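Local coordinates for protein serine-pyruvate aminotransferase (AgxT) (Sulfolobus solfataricus, PDB 3ZRP) that probably transfers amino groups between serine or alanine and small 2-oxo acids such as pyruvate or glyoxylate, using pyridoxal 5'-phosphate as its cofactor, at residues A[68-73]-A[182-187]; A[79-84]-A[117-122]; A[283-288]-A[354-359]. One frame throughout, in Å; residues are numbered along the deposited sequence. Where two conformers were deposited one is given.

Contact 1. Residues A[68-73]-A[182-187]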
loop_
_atom_site.group_PDB
_atom_site.type_symbol
_atom_site.label_atom_id
_atom_site.label_comp_id
_atom_site.label_asym_id
_atom_site.label_seq_id
_atom_site.Cartn_x
_atom_site.Cartn_y
_atom_site.Cartn_z
ATOM N N GLU A 68 9.437 -6.206 6.296
ATOM C CA GLU A 68 10.243 -6.709 5.189
ATOM C C GLU A 68 11.271 -5.683 4.669
ATOM O O GLU A 68 12.395 -6.055 4.271
ATOM C CB GLU A 68 9.327 -7.226 4.062
ATOM C CG GLU A 68 10.090 -7.834 2.876
ATOM C CD GLU A 68 9.182 -8.730 1.982
ATOM O OE1 GLU A 68 7.943 -8.781 2.190
ATOM O OE2 GLU A 68 9.736 -9.342 1.066
ATOM N N SER A 69 10.899 -4.403 4.697
ATOM C CA SER A 69 11.804 -3.325 4.301
ATOM C C SER A 69 13.124 -3.291 5.120
ATOM O O SER A 69 14.092 -2.679 4.693
ATOM C CB SER A 69 11.101 -1.971 4.302
ATOM O OG SER A 69 11.066 -1.367 5.600
ATOM N N VAL A 70 13.145 -3.941 6.285
ATOM C CA VAL A 70 14.377 -4.076 7.103
ATOM C C VAL A 70 15.467 -4.861 6.349
ATOM O O VAL A 70 16.659 -4.674 6.586
ATOM C CB VAL A 70 14.065 -4.657 8.509
ATOM C CG1 VAL A 70 15.349 -4.996 9.270
ATOM C CG2 VAL A 70 13.161 -3.687 9.317
ATOM N N THR A 71 15.075 -5.676 5.366
ATOM C CA THR A 71 16.064 -6.308 4.451
ATOM C C THR A 71 16.994 -5.293 3.735
ATOM O O THR A 71 18.065 -5.685 3.220
ATOM C CB THR A 71 15.390 -7.246 3.428
ATOM O OG1 THR A 71 14.445 -6.503 2.639
ATOM C CG2 THR A 71 14.710 -8.393 4.176
ATOM N N SER A 72 16.580 -4.012 3.721
ATOM C CA SER A 72 17.352 -2.889 3.176
ATOM C C SER A 72 18.667 -2.702 3.939
ATOM O O SER A 72 19.598 -2.024 3.445
ATOM C CB SER A 72 16.547 -1.581 3.274
ATOM O OG SER A 72 15.331 -1.619 2.500
ATOM N N LEU A 73 18.731 -3.270 5.144
ATOM C CA LEU A 73 19.909 -3.122 6.023
ATOM C C LEU A 73 20.789 -4.374 6.065
ATOM O O LEU A 73 21.741 -4.461 6.871
ATOM C CB LEU A 73 19.450 -2.736 7.441
ATOM C CG LEU A 73 18.656 -1.420 7.540
ATOM C CD1 LEU A 73 18.199 -1.199 8.972
ATOM C CD2 LEU A 73 19.444 -0.192 7.031
ATOM N N VAL A 182 15.858 0.382 14.156
ATOM C CA VAL A 182 14.583 0.504 13.428
ATOM C C VAL A 182 13.438 0.254 14.393
ATOM O O VAL A 182 13.339 -0.804 14.989
ATOM C CB VAL A 182 14.424 -0.541 12.272
ATOM C CG1 VAL A 182 13.085 -0.301 11.533
ATOM C CG2 VAL A 182 15.608 -0.487 11.271
ATOM N N TYR A 183 12.557 1.231 14.543
ATOM C CA TYR A 183 11.339 1.046 15.324
ATOM C C TYR A 183 10.236 1.218 14.286
ATOM O O TYR A 183 10.262 2.187 13.531
ATOM C CB TYR A 183 11.238 2.102 16.463
ATOM C CG TYR A 183 10.738 1.509 17.758
ATOM C CD1 TYR A 183 9.455 0.951 17.838
ATOM C CD2 TYR A 183 11.559 1.467 18.901
ATOM C CE1 TYR A 183 8.985 0.375 19.015
ATOM C CE2 TYR A 183 11.097 0.907 20.102
ATOM C CZ TYR A 183 9.807 0.343 20.143
ATOM O OH TYR A 183 9.317 -0.243 21.287
ATOM N N LEU A 184 9.319 0.266 14.173
ATOM C CA LEU A 184 8.358 0.361 13.092
ATOM C C LEU A 184 6.933 0.152 13.616
ATOM O O LEU A 184 6.723 -0.436 14.700
ATOM C CB LEU A 184 8.706 -0.618 11.947
ATOM C CG LEU A 184 8.666 -2.111 12.294
ATOM C CD1 LEU A 184 7.235 -2.674 12.182
ATOM C CD2 LEU A 184 9.635 -2.933 11.418
ATOM N N THR A 185 5.973 0.685 12.867
ATOM C CA THR A 185 4.572 0.524 13.195
ATOM C C THR A 185 3.715 0.564 11.904
ATOM O O THR A 185 4.255 0.495 10.775
ATOM C CB THR A 185 4.117 1.532 14.315
ATOM O OG1 THR A 185 2.822 1.169 14.776
ATOM C CG2 THR A 185 4.079 2.986 13.830
ATOM N N ALA A 186 2.400 0.617 12.069
ATOM C CA ALA A 186 1.469 0.723 10.935
ATOM C C ALA A 186 0.504 1.864 11.200
ATOM O O ALA A 186 0.409 2.333 12.332
ATOM C CB ALA A 186 0.690 -0.602 10.756
ATOM N N SER A 187 -0.233 2.299 10.176
ATOM C CA SER A 187 -1.147 3.419 10.358
ATOM C C SER A 187 -2.431 3.097 11.143
ATOM O O SER A 187 -3.012 3.967 11.794
ATOM C CB SER A 187 -1.445 4.103 9.019
ATOM O OG SER A 187 -1.898 3.196 8.032
#

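Contact 2. Residues A[79-84]-A[117-122]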
loop_
_atom_site.group_PDB
_atom_site.type_symbol
_atom_site.label_atom_id
_atom_site.label_comp_id
_atom_site.label_asym_id
_atom_site.label_seq_id
_atom_site.Cartn_x
_atom_site.Cartn_y
_atom_site.Cartn_z
ATOM N N LYS A 79 23.685 -12.722 9.888
ATOM C CA LYS A 79 23.084 -13.532 10.943
ATOM C C LYS A 79 22.076 -12.739 11.770
ATOM O O LYS A 79 22.357 -11.648 12.288
ATOM C CB LYS A 79 24.148 -14.156 11.852
ATOM C CG LYS A 79 24.937 -15.259 11.149
ATOM C CD LYS A 79 26.104 -15.710 12.017
ATOM C CE LYS A 79 25.635 -16.566 13.196
ATOM N NZ LYS A 79 26.586 -16.474 14.336
ATOM N N ILE A 80 20.892 -13.316 11.853
ATOM C CA ILE A 80 19.732 -12.674 12.464
ATOM C C ILE A 80 19.244 -13.543 13.623
ATOM O O ILE A 80 19.060 -14.769 13.484
ATOM C CB ILE A 80 18.556 -12.514 11.431
ATOM C CG1 ILE A 80 18.981 -11.636 10.245
ATOM C CG2 ILE A 80 17.261 -11.994 12.134
ATOM C CD1 ILE A 80 17.987 -11.692 9.065
ATOM N N LEU A 81 18.988 -12.883 14.740
ATOM C CA LEU A 81 18.285 -13.483 15.890
ATOM C C LEU A 81 16.892 -12.852 16.062
ATOM O O LEU A 81 16.766 -11.641 16.261
ATOM C CB LEU A 81 19.098 -13.284 17.177
ATOM C CG LEU A 81 18.434 -13.906 18.422
ATOM C CD1 LEU A 81 18.459 -15.428 18.381
ATOM C CD2 LEU A 81 19.088 -13.354 19.693
ATOM N N VAL A 82 15.868 -13.683 15.938
ATOM C CA VAL A 82 14.473 -13.272 16.170
ATOM C C VAL A 82 14.005 -13.734 17.547
ATOM O O VAL A 82 14.069 -14.919 17.884
ATOM C CB VAL A 82 13.540 -13.887 15.116
ATOM C CG1 VAL A 82 12.056 -13.503 15.416
ATOM C CG2 VAL A 82 13.956 -13.425 13.733
ATOM N N VAL A 83 13.512 -12.785 18.328
ATOM C CA VAL A 83 12.931 -13.070 19.649
ATOM C C VAL A 83 11.410 -13.068 19.489
ATOM O O VAL A 83 10.796 -12.002 19.486
ATOM C CB VAL A 83 13.377 -11.997 20.654
ATOM C CG1 VAL A 83 12.805 -12.314 22.038
ATOM C CG2 VAL A 83 14.969 -11.952 20.739
ATOM N N SER A 84 10.828 -14.254 19.313
ATOM C CA SER A 84 9.419 -14.421 18.985
ATOM C C SER A 84 8.535 -14.971 20.115
ATOM O O SER A 84 8.688 -16.124 20.556
ATOM C CB SER A 84 9.280 -15.358 17.803
ATOM O OG SER A 84 7.911 -15.637 17.585
ATOM N N GLY A 117 17.558 -11.850 30.009
ATOM C CA GLY A 117 18.727 -12.715 30.272
ATOM C C GLY A 117 18.922 -13.821 29.256
ATOM O O GLY A 117 20.059 -14.189 28.941
ATOM N N GLU A 118 17.818 -14.350 28.740
ATOM C CA GLU A 118 17.867 -15.413 27.742
ATOM C C GLU A 118 18.343 -14.880 26.379
ATOM O O GLU A 118 19.051 -15.591 25.643
ATOM C CB GLU A 118 16.513 -16.125 27.645
ATOM C CG GLU A 118 16.026 -16.633 29.008
ATOM C CD GLU A 118 14.565 -17.060 29.040
ATOM O OE1 GLU A 118 13.740 -16.549 28.251
ATOM O OE2 GLU A 118 14.244 -17.915 29.886
ATOM N N VAL A 119 17.964 -13.638 26.047
ATOM C CA VAL A 119 18.465 -12.986 24.820
ATOM C C VAL A 119 19.948 -12.648 24.983
ATOM O O VAL A 119 20.760 -12.850 24.050
ATOM C CB VAL A 119 17.665 -11.705 24.386
ATOM C CG1 VAL A 119 18.111 -11.241 22.976
ATOM C CG2 VAL A 119 16.139 -11.946 24.410
ATOM N N GLU A 120 20.299 -12.118 26.159
ATOM C CA GLU A 120 21.690 -11.793 26.482
ATOM C C GLU A 120 22.621 -12.997 26.316
ATOM O O GLU A 120 23.675 -12.876 25.707
ATOM C CB GLU A 120 21.792 -11.260 27.917
ATOM C CG GLU A 120 23.197 -10.829 28.322
ATOM C CD GLU A 120 23.302 -10.499 29.804
ATOM O OE1 GLU A 120 22.554 -11.088 30.609
ATOM O OE2 GLU A 120 24.167 -9.681 30.163
ATOM N N GLU A 121 22.208 -14.146 26.846
ATOM C CA GLU A 121 22.974 -15.387 26.768
ATOM C C GLU A 121 23.273 -15.766 25.309
ATOM O O GLU A 121 24.401 -16.179 24.962
ATOM C CB GLU A 121 22.205 -16.522 27.455
ATOM C CG GLU A 121 22.962 -17.837 27.552
ATOM C CD GLU A 121 22.090 -19.012 27.981
ATOM O OE1 GLU A 121 20.894 -18.822 28.305
ATOM O OE2 GLU A 121 22.603 -20.148 27.983
ATOM N N GLU A 122 22.264 -15.617 24.457
ATOM C CA GLU A 122 22.392 -15.994 23.056
ATOM C C GLU A 122 23.324 -15.057 22.305
ATOM O O GLU A 122 24.221 -15.524 21.574
ATOM C CB GLU A 122 21.012 -16.088 22.379
ATOM C CG GLU A 122 21.059 -16.537 20.917
ATOM C CD GLU A 122 21.701 -17.918 20.741
ATOM O OE1 GLU A 122 21.569 -18.784 21.631
ATOM O OE2 GLU A 122 22.334 -18.147 19.696
#

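Contact 3. Residues A[283-288]-A[354-359]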
loop_
_atom_site.group_PDB
_atom_site.type_symbol
_atom_site.label_atom_id
_atom_site.label_comp_id
_atom_site.label_asym_id
_atom_site.label_seq_id
_atom_site.Cartn_x
_atom_site.Cartn_y
_atom_site.Cartn_z
ATOM N N GLU A 283 -10.889 -10.204 35.709
ATOM C CA GLU A 283 -10.509 -10.922 36.918
ATOM C C GLU A 283 -11.724 -11.065 37.848
ATOM O O GLU A 283 -12.052 -12.171 38.301
ATOM C CB GLU A 283 -9.368 -10.178 37.624
ATOM C CG GLU A 283 -8.018 -10.916 37.644
ATOM C CD GLU A 283 -7.123 -10.660 36.426
ATOM O OE1 GLU A 283 -7.114 -9.537 35.872
ATOM O OE2 GLU A 283 -6.403 -11.602 36.032
ATOM N N ALA A 284 -12.406 -9.953 38.110
ATOM C CA ALA A 284 -13.612 -9.974 38.943
ATOM C C ALA A 284 -14.704 -10.898 38.392
ATOM O O ALA A 284 -15.513 -11.423 39.161
ATOM C CB ALA A 284 -14.139 -8.559 39.168
ATOM N N LEU A 285 -14.705 -11.131 37.074
ATOM C CA LEU A 285 -15.618 -12.107 36.456
ATOM C C LEU A 285 -15.129 -13.537 36.673
ATOM O O LEU A 285 -15.847 -14.510 36.386
ATOM C CB LEU A 285 -15.791 -11.837 34.953
ATOM C CG LEU A 285 -16.761 -10.731 34.479
ATOM C CD1 LEU A 285 -16.623 -10.440 32.967
ATOM C CD2 LEU A 285 -18.195 -11.040 34.808
ATOM N N GLY A 286 -13.895 -13.661 37.164
ATOM C CA GLY A 286 -13.247 -14.967 37.305
ATOM C C GLY A 286 -12.735 -15.524 35.988
ATOM O O GLY A 286 -12.604 -16.734 35.846
ATOM N N LEU A 287 -12.437 -14.644 35.030
ATOM C CA LEU A 287 -11.853 -15.053 33.749
ATOM C C LEU A 287 -10.320 -14.963 33.775
ATOM O O LEU A 287 -9.743 -14.061 34.401
ATOM C CB LEU A 287 -12.422 -14.216 32.592
ATOM C CG LEU A 287 -13.919 -14.373 32.279
ATOM C CD1 LEU A 287 -14.434 -13.212 31.408
ATOM C CD2 LEU A 287 -14.199 -15.727 31.637
ATOM N N GLU A 288 -9.685 -15.916 33.092
ATOM C CA GLU A 288 -8.229 -16.020 33.015
ATOM C C GLU A 288 -7.687 -15.314 31.765
ATOM O O GLU A 288 -8.230 -15.472 30.676
ATOM C CB GLU A 288 -7.820 -17.495 32.981
ATOM C CG GLU A 288 -6.330 -17.762 33.193
ATOM C CD GLU A 288 -5.971 -19.251 33.114
ATOM O OE1 GLU A 288 -6.887 -20.099 33.217
ATOM O OE2 GLU A 288 -4.771 -19.571 32.958
ATOM N N SER A 354 -19.466 -5.137 30.336
ATOM C CA SER A 354 -20.914 -5.337 30.349
ATOM C C SER A 354 -21.315 -6.349 29.290
ATOM O O SER A 354 -22.039 -7.309 29.574
ATOM C CB SER A 354 -21.656 -4.023 30.110
ATOM O OG SER A 354 -23.051 -4.246 30.076
ATOM N N VAL A 355 -20.831 -6.133 28.069
ATOM C CA VAL A 355 -21.151 -7.002 26.930
ATOM C C VAL A 355 -20.579 -8.396 27.144
ATOM O O VAL A 355 -21.228 -9.398 26.830
ATOM C CB VAL A 355 -20.666 -6.389 25.587
ATOM C CG1 VAL A 355 -20.888 -7.326 24.432
ATOM C CG2 VAL A 355 -21.399 -5.085 25.317
ATOM N N ILE A 356 -19.366 -8.467 27.683
ATOM C CA ILE A 356 -18.770 -9.772 27.956
ATOM C C ILE A 356 -19.625 -10.550 28.979
ATOM O O ILE A 356 -19.920 -11.739 28.779
ATOM C CB ILE A 356 -17.285 -9.661 28.347
ATOM C CG1 ILE A 356 -16.457 -9.326 27.092
ATOM C CG2 ILE A 356 -16.784 -10.977 28.950
ATOM C CD1 ILE A 356 -15.132 -8.646 27.389
ATOM N N GLU A 357 -20.041 -9.866 30.041
ATOM C CA GLU A 357 -20.869 -10.502 31.072
ATOM C C GLU A 357 -22.156 -11.100 30.497
ATOM O O GLU A 357 -22.409 -12.296 30.670
ATOM C CB GLU A 357 -21.154 -9.545 32.234
ATOM C CG GLU A 357 -21.836 -10.220 33.414
ATOM C CD GLU A 357 -21.704 -9.448 34.710
ATOM O OE1 GLU A 357 -20.719 -8.701 34.900
ATOM O OE2 GLU A 357 -22.601 -9.605 35.563
ATOM N N ARG A 358 -22.941 -10.296 29.778
ATOM C CA ARG A 358 -24.230 -10.795 29.279
ATOM C C ARG A 358 -24.124 -11.808 28.136
ATOM O O ARG A 358 -25.013 -12.654 27.952
ATOM C CB ARG A 358 -25.224 -9.664 28.984
ATOM C CG ARG A 358 -24.763 -8.574 28.071
ATOM C CD ARG A 358 -25.641 -7.366 28.305
ATOM N NE ARG A 358 -25.704 -6.498 27.135
ATOM C CZ ARG A 358 -25.203 -5.270 27.073
ATOM N NH1 ARG A 358 -24.595 -4.741 28.124
ATOM N NH2 ARG A 358 -25.326 -4.567 25.953
ATOM N N THR A 359 -23.021 -11.762 27.398
ATOM C CA THR A 359 -22.800 -12.737 26.347
ATOM C C THR A 359 -22.410 -14.106 26.947
ATOM O O THR A 359 -22.930 -15.150 26.526
ATOM C CB THR A 359 -21.763 -12.235 25.326
ATOM O OG1 THR A 359 -22.137 -10.927 24.886
ATOM C CG2 THR A 359 -21.677 -13.163 24.125
#

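Contact 1. Residues A[68-73]-A[182-187]
Val70 and Leu73 meet Val182 and Leu184 through methyl groups alone, and the whole contact between 68-73 and 182-187 is apolar. Leu73 and Val182 reach toward each other tip to tip, with Leu73 CD1 3.5 Å from Val182 CG2, the shortest approach between the two segments. Val70 works through a single branch: its CG2 lies 4.0 Å from Val182 CG1 and 4.2 Å from Leu184 CD2. That branch is anti to the carbonyl carbon, because CG1 takes the position anti to the backbone N (chi1 171°). Val70 slides past Val182 in the opposite direction, whereas it crosses Leu184 at about a right angle. Val182 is thus shared, CG1 facing Val70 and CG2 facing Leu73.

The polar groups of 68-73 are bonded along their own turn. Thr71 OG1 donates to Glu68 O at 2.7 Å, with a C=O...donor angle of 160°, and Ser72 OG donates to Ser69 O in the carbonyl plane, also at 2.7 Å. Each carbonyl also receives the backbone N-H three residues on, so two donors grip it.

The carboxylate of Glu68 is bonded to backbone N-H groups of Tyr219 and Tyr220 of the second subunit. Helix 63-69 begins with Gly63 and Thr64, which bind pyridoxal 5'-phosphate, and the side chain of Leu184 is about 6 Å from that cofactor. The contact thus packs the turn after this helix on the central sheet of a fold-type I aminotransferase, where strand 182-186 lies between 157-163 and 197-202; Val70 touches Val161, and Leu73 touches Leu159 and helix 204-212.

Contact 2. Residues A[79-84]-A[117-122]
Val119 of helix 116-125 points at strand 79-83 and meets two of its residues, Leu81 and Val83. Val83 and Val119 approach tip to tip: Val83 CG2 lies 3.9 Å from Val119 CG2 and equally far from Val119 CG1, so one methyl of the strand faces both methyls of the helix. Leu81 comes to Val119 at a slant, its CD2 4.0 Å from Val119 CG1. Its other methyl, CD1, lies 3.8 Å from Glu122 CG.

Glu122 touches Leu81 through CG, while its carboxylate turns to Tyr128. CG stands anti to the backbone N (chi1 -178°), which brings it to Leu81, and the chain then bends at chi2 (59°), where OE2 is hydrogen-bonded to Tyr128 OH. Tyr128 also touches Leu81 and takes part in a cation-pi interaction with Lys79, so it is a second-shell link between helix and strand. An alanine in place of Val119 would remove both methyls that meet the strand and is likely to leave a gap between Leu81 and Val83 on one side and the helix on the other.

Helix 116-125 is the helix of a beta-alpha-beta crossover from strand 102-106 to the parallel strand 128-134, passing over strand 79-83 between them. Accordingly the local axes run nearly antiparallel, at 168°, with a closest approach of 10.7 Å. Leu81 also touches Leu106 of strand 102-106, at one edge of the sheet within this chain. Val119 also packs on Val149 and Ile153 of helix 146-153, joining the two helices near this edge of the sheet.

Contact 3. Residues A[283-288]-A[354-359]
Leu285 and Glu357 mark the closest backbone approach of the two segments, their CA atoms 7.7 Å apart, far enough that side chains must bridge the gap. Segment 354-359 is helical throughout and belongs to helix 346-363. Segment 283-288 instead leaves a helix: Gly286 is the first residue out of helical geometry, and its positive phi (77°), with two bonds back into the last turn, makes a Schellman motif. The helix ends there, and the chain leaves in an extended conformation at Leu287. Leu285 and Leu287, placed before and after the glycine, both point toward helix 346-363.

These leucines converge on one methyl. Ile356 CG2 lies 4.1 Å from Leu285 CD1 and 4.1 Å from Leu287 CD1, with each leucine crossing the isoleucine at a slant. Ile356 puts this branch anti to its backbone N, while CG1 is anti to the carbonyl carbon (chi1 -73°).

The other methyl of Leu285 meets Glu357. CD2 lies 4.0 Å from Glu357 CG and 3.4 Å from Glu357 OE1, so the methyl lies across the extended acid chain, touching it from CG to OE1. The second carboxylate oxygen, OE2, accepts a hydrogen bond from the backbone N of Gly370, which ties the acid to the segment following helix 346-363.

Ile356 also touches Phe336 and Ile338 of strand 335-339, and Leu287 touches Val304 of strand 301-305. The contact is therefore plain packing in the smaller alpha/beta portion of the class-V aminotransferase fold, where a Schellman-capped helix end and a helix meet beside a three-stranded antiparallel sheet.

From the N terminus, helix 63-69 opens contact 1, and strand 79-83 follows with the start of contact 2. Contact 2 closes first, at helix 116-125, and is nested in the longer loop that contact 1 closes at strand 182-186. Their nearest atoms are about 7 Å apart and do not touch, but both pack helical or turn segments on the same seven-stranded sheet of the large domain. Contact 3 comes in series: it opens at 283-288 after contact 1 has closed, and closes its own loop at 354-359. Its centre lies about 37 Å from both other centres, in the small C-terminal part, where it joins the turn that ends helix 264-284 to helix 346-363.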